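Local coordinates for meta cleavage compound hydrolase (Janthinobacterium, PDB 1J1I), which hydrolyses a carbon-carbon bond of the meta-cleavage compound formed during bacterial carbazole degradation, probably releasing anthranilate, at residues Y156-K168 / D178-T190. Numbering follows the deposited sequence.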
ATOM      1  N   TYR A 156      -8.541  31.219  -1.728  1.00 50.21           N
ATOM      2  CA  TYR A 156      -7.593  31.778  -0.719  1.00 51.24           C
ATOM      3  C   TYR A 156      -7.548  33.298  -0.825  1.00 51.20           C
ATOM      4  O   TYR A 156      -7.348  33.844  -1.910  1.00 52.07           O
ATOM      5  CB  TYR A 156      -6.185  31.216  -0.937  1.00 46.57           C
ATOM      6  CG  TYR A 156      -5.186  31.653   0.113  1.00 45.37           C
ATOM      7  CD1 TYR A 156      -3.889  32.031  -0.243  1.00 40.09           C
ATOM      8  CD2 TYR A 156      -5.536  31.691   1.464  1.00 42.80           C
ATOM      9  CE1 TYR A 156      -2.972  32.440   0.715  1.00 33.53           C
ATOM     10  CE2 TYR A 156      -4.624  32.096   2.431  1.00 42.31           C
ATOM     11  CZ  TYR A 156      -3.345  32.470   2.051  1.00 39.98           C
ATOM     12  OH  TYR A 156      -2.447  32.888   3.005  1.00 38.04           O
ATOM     13  N   ASP A 157      -7.722  33.973   0.309  1.00 51.07           N
ATOM     14  CA  ASP A 157      -7.717  35.435   0.357  1.00 51.31           C
ATOM     15  C   ASP A 157      -6.394  36.023   0.852  1.00 51.82           C
ATOM     16  O   ASP A 157      -6.292  37.226   1.087  1.00 54.86           O
ATOM     17  CB  ASP A 157      -8.856  35.927   1.253  1.00 49.86           C
ATOM     18  CG  ASP A 157      -8.803  35.322   2.643  1.00 53.53           C
ATOM     19  OD1 ASP A 157      -7.702  35.282   3.231  1.00 53.02           O
ATOM     20  OD2 ASP A 157      -9.860  34.893   3.150  1.00 56.77           O
ATOM     21  N   PHE A 158      -5.389  35.170   1.014  1.00 50.00           N
ATOM     22  CA  PHE A 158      -4.067  35.585   1.475  1.00 48.86           C
ATOM     23  C   PHE A 158      -4.005  36.224   2.859  1.00 48.71           C
ATOM     24  O   PHE A 158      -3.308  37.219   3.066  1.00 50.09           O
ATOM     25  CB  PHE A 158      -3.413  36.515   0.448  1.00 48.23           C
ATOM     26  CG  PHE A 158      -3.059  35.832  -0.839  1.00 50.34           C
ATOM     27  CD1 PHE A 158      -4.040  35.545  -1.783  1.00 47.48           C
ATOM     28  CD2 PHE A 158      -1.748  35.443  -1.095  1.00 48.56           C
ATOM     29  CE1 PHE A 158      -3.720  34.882  -2.965  1.00 50.53           C
ATOM     30  CE2 PHE A 158      -1.417  34.780  -2.273  1.00 46.36           C
ATOM     31  CZ  PHE A 158      -2.406  34.498  -3.209  1.00 46.07           C
ATOM     32  N   THR A 159      -4.735  35.643   3.804  1.00 44.06           N
ATOM     33  CA  THR A 159      -4.736  36.113   5.183  1.00 45.80           C
ATOM     34  C   THR A 159      -4.216  34.932   5.991  1.00 46.61           C
ATOM     35  O   THR A 159      -4.317  33.788   5.543  1.00 45.25           O
ATOM     36  CB  THR A 159      -6.157  36.467   5.673  1.00 47.53           C
ATOM     37  OG1 THR A 159      -7.001  35.312   5.575  1.00 38.56           O
ATOM     38  CG2 THR A 159      -6.744  37.603   4.843  1.00 46.45           C
ATOM     39  N   ARG A 160      -3.652  35.187   7.167  1.00 45.46           N
ATOM     40  CA  ARG A 160      -3.144  34.087   7.973  1.00 46.97           C
ATOM     41  C   ARG A 160      -4.286  33.136   8.302  1.00 48.75           C
ATOM     42  O   ARG A 160      -4.128  31.917   8.238  1.00 45.45           O
ATOM     43  CB  ARG A 160      -2.508  34.588   9.268  1.00 47.61           C
ATOM     44  CG  ARG A 160      -1.852  33.465  10.057  1.00 50.03           C
ATOM     45  CD  ARG A 160      -1.220  33.953  11.344  1.00 52.87           C
ATOM     46  NE  ARG A 160      -0.450  32.896  11.995  1.00 52.64           N
ATOM     47  CZ  ARG A 160      -0.963  31.751  12.435  1.00 51.14           C
ATOM     48  NH1 ARG A 160      -2.260  31.502  12.299  1.00 46.76           N
ATOM     49  NH2 ARG A 160      -0.177  30.852  13.012  1.00 45.20           N
ATOM     50  N   GLU A 161      -5.438  33.699   8.655  1.00 46.35           N
ATOM     51  CA  GLU A 161      -6.605  32.890   8.979  1.00 48.54           C
ATOM     52  C   GLU A 161      -7.094  32.104   7.767  1.00 43.99           C
ATOM     53  O   GLU A 161      -7.577  30.981   7.903  1.00 45.28           O
ATOM     54  CB  GLU A 161      -7.734  33.769   9.520  1.00 54.09           C
ATOM     55  CG  GLU A 161      -7.729  33.885  11.031  1.00 61.68           C
ATOM     56  CD  GLU A 161      -7.838  32.531  11.707  1.00 66.72           C
ATOM     57  OE1 GLU A 161      -8.819  31.807  11.434  1.00 71.20           O
ATOM     58  OE2 GLU A 161      -6.944  32.190  12.512  1.00 69.70           O
ATOM     59  N   GLY A 162      -6.971  32.696   6.586  1.00 37.46           N
ATOM     60  CA  GLY A 162      -7.395  32.011   5.381  1.00 40.05           C
ATOM     61  C   GLY A 162      -6.533  30.783   5.165  1.00 38.76           C
ATOM     62  O   GLY A 162      -7.004  29.760   4.671  1.00 37.51           O
ATOM     63  N   MET A 163      -5.263  30.892   5.544  1.00 39.22           N
ATOM     64  CA  MET A 163      -4.310  29.797   5.407  1.00 38.47           C
ATOM     65  C   MET A 163      -4.651  28.686   6.397  1.00 39.76           C
ATOM     66  O   MET A 163      -4.506  27.504   6.090  1.00 36.33           O
ATOM     67  CB  MET A 163      -2.887  30.300   5.663  1.00 36.68           C
ATOM     68  CG  MET A 163      -1.801  29.276   5.367  1.00 33.88           C
ATOM     69  SD  MET A 163      -1.861  28.688   3.658  1.00 34.15           S
ATOM     70  CE  MET A 163      -1.041  30.045   2.793  1.00 32.75           C
ATOM     71  N   VAL A 164      -5.098  29.072   7.589  1.00 38.16           N
ATOM     72  CA  VAL A 164      -5.470  28.097   8.606  1.00 36.02           C
ATOM     73  C   VAL A 164      -6.668  27.298   8.113  1.00 39.79           C
ATOM     74  O   VAL A 164      -6.694  26.069   8.216  1.00 38.54           O
ATOM     75  CB  VAL A 164      -5.846  28.776   9.941  1.00 37.91           C
ATOM     76  CG1 VAL A 164      -6.437  27.746  10.895  1.00 37.27           C
ATOM     77  CG2 VAL A 164      -4.616  29.414  10.567  1.00 39.96           C
ATOM     78  N   HIS A 165      -7.662  28.002   7.575  1.00 40.64           N
ATOM     79  CA  HIS A 165      -8.859  27.348   7.061  1.00 42.23           C
ATOM     80  C   HIS A 165      -8.517  26.407   5.915  1.00 39.44           C
ATOM     81  O   HIS A 165      -9.083  25.323   5.810  1.00 39.03           O
ATOM     82  CB  HIS A 165      -9.883  28.381   6.583  1.00 45.90           C
ATOM     83  CG  HIS A 165     -10.611  29.075   7.694  1.00 55.37           C
ATOM     84  ND1 HIS A 165     -11.343  28.393   8.643  1.00 56.37           N
ATOM     85  CD2 HIS A 165     -10.736  30.390   7.996  1.00 57.37           C
ATOM     86  CE1 HIS A 165     -11.888  29.259   9.480  1.00 59.37           C
ATOM     87  NE2 HIS A 165     -11.536  30.476   9.110  1.00 57.72           N
ATOM     88  N   LEU A 166      -7.591  26.824   5.058  1.00 37.86           N
ATOM     89  CA  LEU A 166      -7.191  26.002   3.921  1.00 35.36           C
ATOM     90  C   LEU A 166      -6.548  24.696   4.379  1.00 30.99           C
ATOM     91  O   LEU A 166      -6.913  23.621   3.907  1.00 30.99           O
ATOM     92  CB  LEU A 166      -6.222  26.785   3.018  1.00 37.57           C
ATOM     93  CG  LEU A 166      -5.661  26.131   1.747  1.00 39.89           C
ATOM     94  CD1 LEU A 166      -4.599  25.102   2.104  1.00 42.78           C
ATOM     95  CD2 LEU A 166      -6.794  25.499   0.953  1.00 44.59           C
ATOM     96  N   VAL A 167      -5.594  24.787   5.300  1.00 31.21           N
ATOM     97  CA  VAL A 167      -4.917  23.594   5.794  1.00 30.36           C
ATOM     98  C   VAL A 167      -5.895  22.633   6.465  1.00 30.02           C
ATOM     99  O   VAL A 167      -5.842  21.428   6.227  1.00 24.80           O
ATOM    100  CB  VAL A 167      -3.786  23.956   6.778  1.00 27.57           C
ATOM    101  CG1 VAL A 167      -3.163  22.690   7.348  1.00 27.53           C
ATOM    102  CG2 VAL A 167      -2.726  24.788   6.060  1.00 31.24           C
ATOM    103  N   LYS A 168      -6.782  23.162   7.301  1.00 32.05           N
ATOM    104  CA  LYS A 168      -7.770  22.324   7.971  1.00 35.67           C
ATOM    105  C   LYS A 168      -8.679  21.655   6.943  1.00 35.53           C
ATOM    106  O   LYS A 168      -9.029  20.485   7.075  1.00 37.67           O
ATOM    107  CB  LYS A 168      -8.630  23.158   8.930  1.00 39.21           C
ATOM    108  CG  LYS A 168      -7.907  23.657  10.164  1.00 46.79           C
ATOM    109  CD  LYS A 168      -8.885  24.313  11.130  1.00 53.64           C
ATOM    110  CE  LYS A 168      -8.188  24.788  12.396  1.00 56.66           C
ATOM    111  NZ  LYS A 168      -9.138  25.430  13.347  1.00 57.01           N
ATOM    112  N   ASP A 178      -0.207  23.420  13.172  1.00 52.22           N
ATOM    113  CA  ASP A 178       1.025  23.859  13.821  1.00 54.47           C
ATOM    114  C   ASP A 178       1.361  25.284  13.386  1.00 53.10           C
ATOM    115  O   ASP A 178       1.834  25.503  12.273  1.00 54.21           O
ATOM    116  CB  ASP A 178       2.179  22.925  13.452  1.00 57.16           C
ATOM    117  CG  ASP A 178       3.504  23.382  14.027  1.00 62.14           C
ATOM    118  OD1 ASP A 178       3.619  23.462  15.268  1.00 66.11           O
ATOM    119  OD2 ASP A 178       4.433  23.661  13.240  1.00 60.46           O
ATOM    120  N   ASP A 179       1.110  26.245  14.271  1.00 52.60           N
ATOM    121  CA  ASP A 179       1.370  27.655  13.989  1.00 52.82           C
ATOM    122  C   ASP A 179       2.654  27.918  13.203  1.00 51.41           C
ATOM    123  O   ASP A 179       2.646  28.660  12.219  1.00 48.84           O
ATOM    124  CB  ASP A 179       1.402  28.449  15.296  1.00 53.25           C
ATOM    125  CG  ASP A 179       0.021  28.682  15.866  1.00 58.09           C
ATOM    126  OD1 ASP A 179      -0.073  29.157  17.016  1.00 57.63           O
ATOM    127  OD2 ASP A 179      -0.970  28.398  15.160  1.00 61.19           O
ATOM    128  N   ALA A 180       3.755  27.319  13.642  1.00 48.94           N
ATOM    129  CA  ALA A 180       5.037  27.496  12.972  1.00 47.50           C
ATOM    130  C   ALA A 180       4.913  27.146  11.493  1.00 45.74           C
ATOM    131  O   ALA A 180       5.399  27.876  10.628  1.00 41.88           O
ATOM    132  CB  ALA A 180       6.094  26.622  13.629  1.00 49.07           C
ATOM    133  N   MET A 181       4.257  26.025  11.213  1.00 44.53           N
ATOM    134  CA  MET A 181       4.066  25.570   9.842  1.00 42.69           C
ATOM    135  C   MET A 181       3.163  26.535   9.078  1.00 40.07           C
ATOM    136  O   MET A 181       3.393  26.815   7.901  1.00 37.71           O
ATOM    137  CB  MET A 181       3.472  24.157   9.839  1.00 47.01           C
ATOM    138  CG  MET A 181       3.191  23.599   8.455  1.00 46.59           C
ATOM    139  SD  MET A 181       1.585  24.105   7.817  1.00 50.00           S
ATOM    140  CE  MET A 181       0.792  22.510   7.603  1.00 50.14           C
ATOM    141  N   ILE A 182       2.140  27.047   9.754  1.00 34.98           N
ATOM    142  CA  ILE A 182       1.221  27.995   9.138  1.00 34.56           C
ATOM    143  C   ILE A 182       1.951  29.298   8.802  1.00 37.14           C
ATOM    144  O   ILE A 182       1.820  29.822   7.693  1.00 32.98           O
ATOM    145  CB  ILE A 182       0.032  28.321  10.076  1.00 35.88           C
ATOM    146  CG1 ILE A 182      -0.875  27.096  10.211  1.00 36.08           C
ATOM    147  CG2 ILE A 182      -0.761  29.508   9.529  1.00 35.70           C
ATOM    148  CD1 ILE A 182      -1.565  26.694   8.913  1.00 32.59           C
ATOM    149  N   ASN A 183       2.721  29.814   9.756  1.00 34.89           N
ATOM    150  CA  ASN A 183       3.454  31.062   9.545  1.00 37.37           C
ATOM    151  C   ASN A 183       4.448  30.942   8.399  1.00 35.31           C
ATOM    152  O   ASN A 183       4.570  31.849   7.579  1.00 33.99           O
ATOM    153  CB  ASN A 183       4.203  31.477  10.817  1.00 36.99           C
ATOM    154  CG  ASN A 183       3.283  31.650  12.007  1.00 39.50           C
ATOM    155  OD1 ASN A 183       2.149  32.107  11.869  1.00 41.72           O
ATOM    156  ND2 ASN A 183       3.771  31.294  13.189  1.00 42.53           N
ATOM    157  N   SER A 184       5.161  29.822   8.351  1.00 35.88           N
ATOM    158  CA  SER A 184       6.145  29.591   7.302  1.00 37.55           C
ATOM    159  C   SER A 184       5.483  29.606   5.924  1.00 35.22           C
ATOM    160  O   SER A 184       5.951  30.287   5.011  1.00 37.36           O
ATOM    161  CB  SER A 184       6.852  28.254   7.533  1.00 41.29           C
ATOM    162  OG  SER A 184       7.871  28.037   6.575  1.00 46.74           O
ATOM    163  N   ARG A 185       4.390  28.859   5.779  1.00 35.18           N
ATOM    164  CA  ARG A 185       3.676  28.801   4.506  1.00 33.53           C
ATOM    165  C   ARG A 185       3.079  30.156   4.147  1.00 32.76           C
ATOM    166  O   ARG A 185       3.104  30.569   2.988  1.00 28.68           O
ATOM    167  CB  ARG A 185       2.564  27.741   4.552  1.00 36.09           C
ATOM    168  CG  ARG A 185       1.649  27.756   3.327  1.00 39.90           C
ATOM    169  CD  ARG A 185       0.573  26.676   3.392  1.00 45.02           C
ATOM    170  NE  ARG A 185       1.043  25.387   2.898  1.00 53.45           N
ATOM    171  CZ  ARG A 185       0.691  24.854   1.730  1.00 48.39           C
ATOM    172  NH1 ARG A 185      -0.145  25.493   0.923  1.00 47.04           N
ATOM    173  NH2 ARG A 185       1.184  23.681   1.367  1.00 43.93           N
ATOM    174  N   TYR A 186       2.539  30.846   5.144  1.00 32.65           N
ATOM    175  CA  TYR A 186       1.945  32.156   4.914  1.00 35.67           C
ATOM    176  C   TYR A 186       3.010  33.150   4.450  1.00 33.59           C
ATOM    177  O   TYR A 186       2.756  33.983   3.581  1.00 34.06           O
ATOM    178  CB  TYR A 186       1.281  32.675   6.193  1.00 39.70           C
ATOM    179  CG  TYR A 186       0.577  33.997   6.001  1.00 42.98           C
ATOM    180  CD1 TYR A 186      -0.437  34.133   5.056  1.00 44.63           C
ATOM    181  CD2 TYR A 186       0.935  35.118   6.748  1.00 47.48           C
ATOM    182  CE1 TYR A 186      -1.075  35.346   4.853  1.00 44.36           C
ATOM    183  CE2 TYR A 186       0.299  36.343   6.553  1.00 47.71           C
ATOM    184  CZ  TYR A 186      -0.705  36.447   5.602  1.00 47.20           C
ATOM    185  OH  TYR A 186      -1.340  37.650   5.393  1.00 52.69           O
ATOM    186  N   THR A 187       4.200  33.057   5.036  1.00 34.84           N
ATOM    187  CA  THR A 187       5.298  33.942   4.670  1.00 36.91           C
ATOM    188  C   THR A 187       5.658  33.760   3.196  1.00 39.55           C
ATOM    189  O   THR A 187       5.865  34.741   2.479  1.00 35.43           O
ATOM    190  CB  THR A 187       6.546  33.680   5.543  1.00 41.85           C
ATOM    191  OG1 THR A 187       6.255  34.021   6.905  1.00 41.79           O
ATOM    192  CG2 THR A 187       7.724  34.514   5.058  1.00 42.05           C
ATOM    193  N   TYR A 188       5.726  32.508   2.741  1.00 35.69           N
ATOM    194  CA  TYR A 188       6.045  32.235   1.341  1.00 36.24           C
ATOM    195  C   TYR A 188       4.929  32.709   0.416  1.00 35.43           C
ATOM    196  O   TYR A 188       5.189  33.233  -0.666  1.00 37.05           O
ATOM    197  CB  TYR A 188       6.264  30.735   1.107  1.00 33.93           C
ATOM    198  CG  TYR A 188       7.620  30.214   1.524  1.00 35.72           C
ATOM    199  CD1 TYR A 188       7.754  29.356   2.615  1.00 34.36           C
ATOM    200  CD2 TYR A 188       8.766  30.549   0.804  1.00 39.63           C
ATOM    201  CE1 TYR A 188       8.999  28.839   2.977  1.00 40.94           C
ATOM    202  CE2 TYR A 188      10.014  30.039   1.156  1.00 39.70           C
ATOM    203  CZ  TYR A 188      10.123  29.184   2.242  1.00 41.41           C
ATOM    204  OH  TYR A 188      11.352  28.670   2.588  1.00 46.60           O
ATOM    205  N   ALA A 189       3.686  32.527   0.851  1.00 33.88           N
ATOM    206  CA  ALA A 189       2.525  32.907   0.052  1.00 34.62           C
ATOM    207  C   ALA A 189       2.327  34.412  -0.078  1.00 40.12           C
ATOM    208  O   ALA A 189       1.705  34.880  -1.036  1.00 36.09           O
ATOM    209  CB  ALA A 189       1.266  32.273   0.639  1.00 38.54           C
ATOM    210  N   THR A 190       2.855  35.163   0.884  1.00 40.13           N
ATOM    211  CA  THR A 190       2.723  36.614   0.888  1.00 45.40           C
ATOM    212  C   THR A 190       3.787  37.316   0.052  1.00 44.08           C
ATOM    213  O   THR A 190       3.527  38.375  -0.519  1.00 49.93           O
ATOM    214  CB  THR A 190       2.761  37.164   2.331  1.00 45.42           C
ATOM    215  OG1 THR A 190       1.573  36.761   3.021  1.00 49.76           O
ATOM    216  CG2 THR A 190       2.849  38.684   2.327  1.00 53.19           C
TER
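Two nitrogens of the Arg-160 guanidinium, NE and NH2, donate to one atom, Asn-183 OD1. The bond from Arg-160 NE to Asn-183 OD1 is 2.7 Å long. That from Arg-160 NH2 to the same OD1 is 2.9 Å, and both are bent. NH2 also forms a salt bridge with Asp-179 OD2 through a weak 3.4 Å hydrogen bond. The arginine chain runs extended from CG to NE, and this carries the guanidinium across to helix 179-190. One guanidinium face lies on Ile-182 CG2. With alanine in place of this arginine, Asn-183 OD1 and the Asp-179 carboxylate would probably lose these donors, and Ile-182 CG2 the flat group that lies over it.

Tyr-186 OH donates to Phe-158 O, 3.1 Å away, from above the carbonyl plane. Arg-160 CB makes a CH-pi contact over the Tyr-186 ring, and Tyr-156 OH meets the ring edge while donating to Thr-159 O. The same Thr-159 O accepts from Met-163 N on its opposite face. Both helices lie between strands 131-137 and 225-230, consistent with the cap inserted there in many alpha/beta hydrolases. Deeper in, Met-163 fits as a knob among Ile-182, Arg-185, Tyr-186 and Ala-189, its SD 3.2 Å from Arg-185 CD. Val-167 CG2 packs on Ile-182 CD1. Each helix start is capped: Thr-159 OG1 accepts from Gly-162 N, and Asp-178 OD2 from Met-181 N. Ala-189 O, buried at the Phe-158 ring edge, has no hydrogen-bond partner in the model.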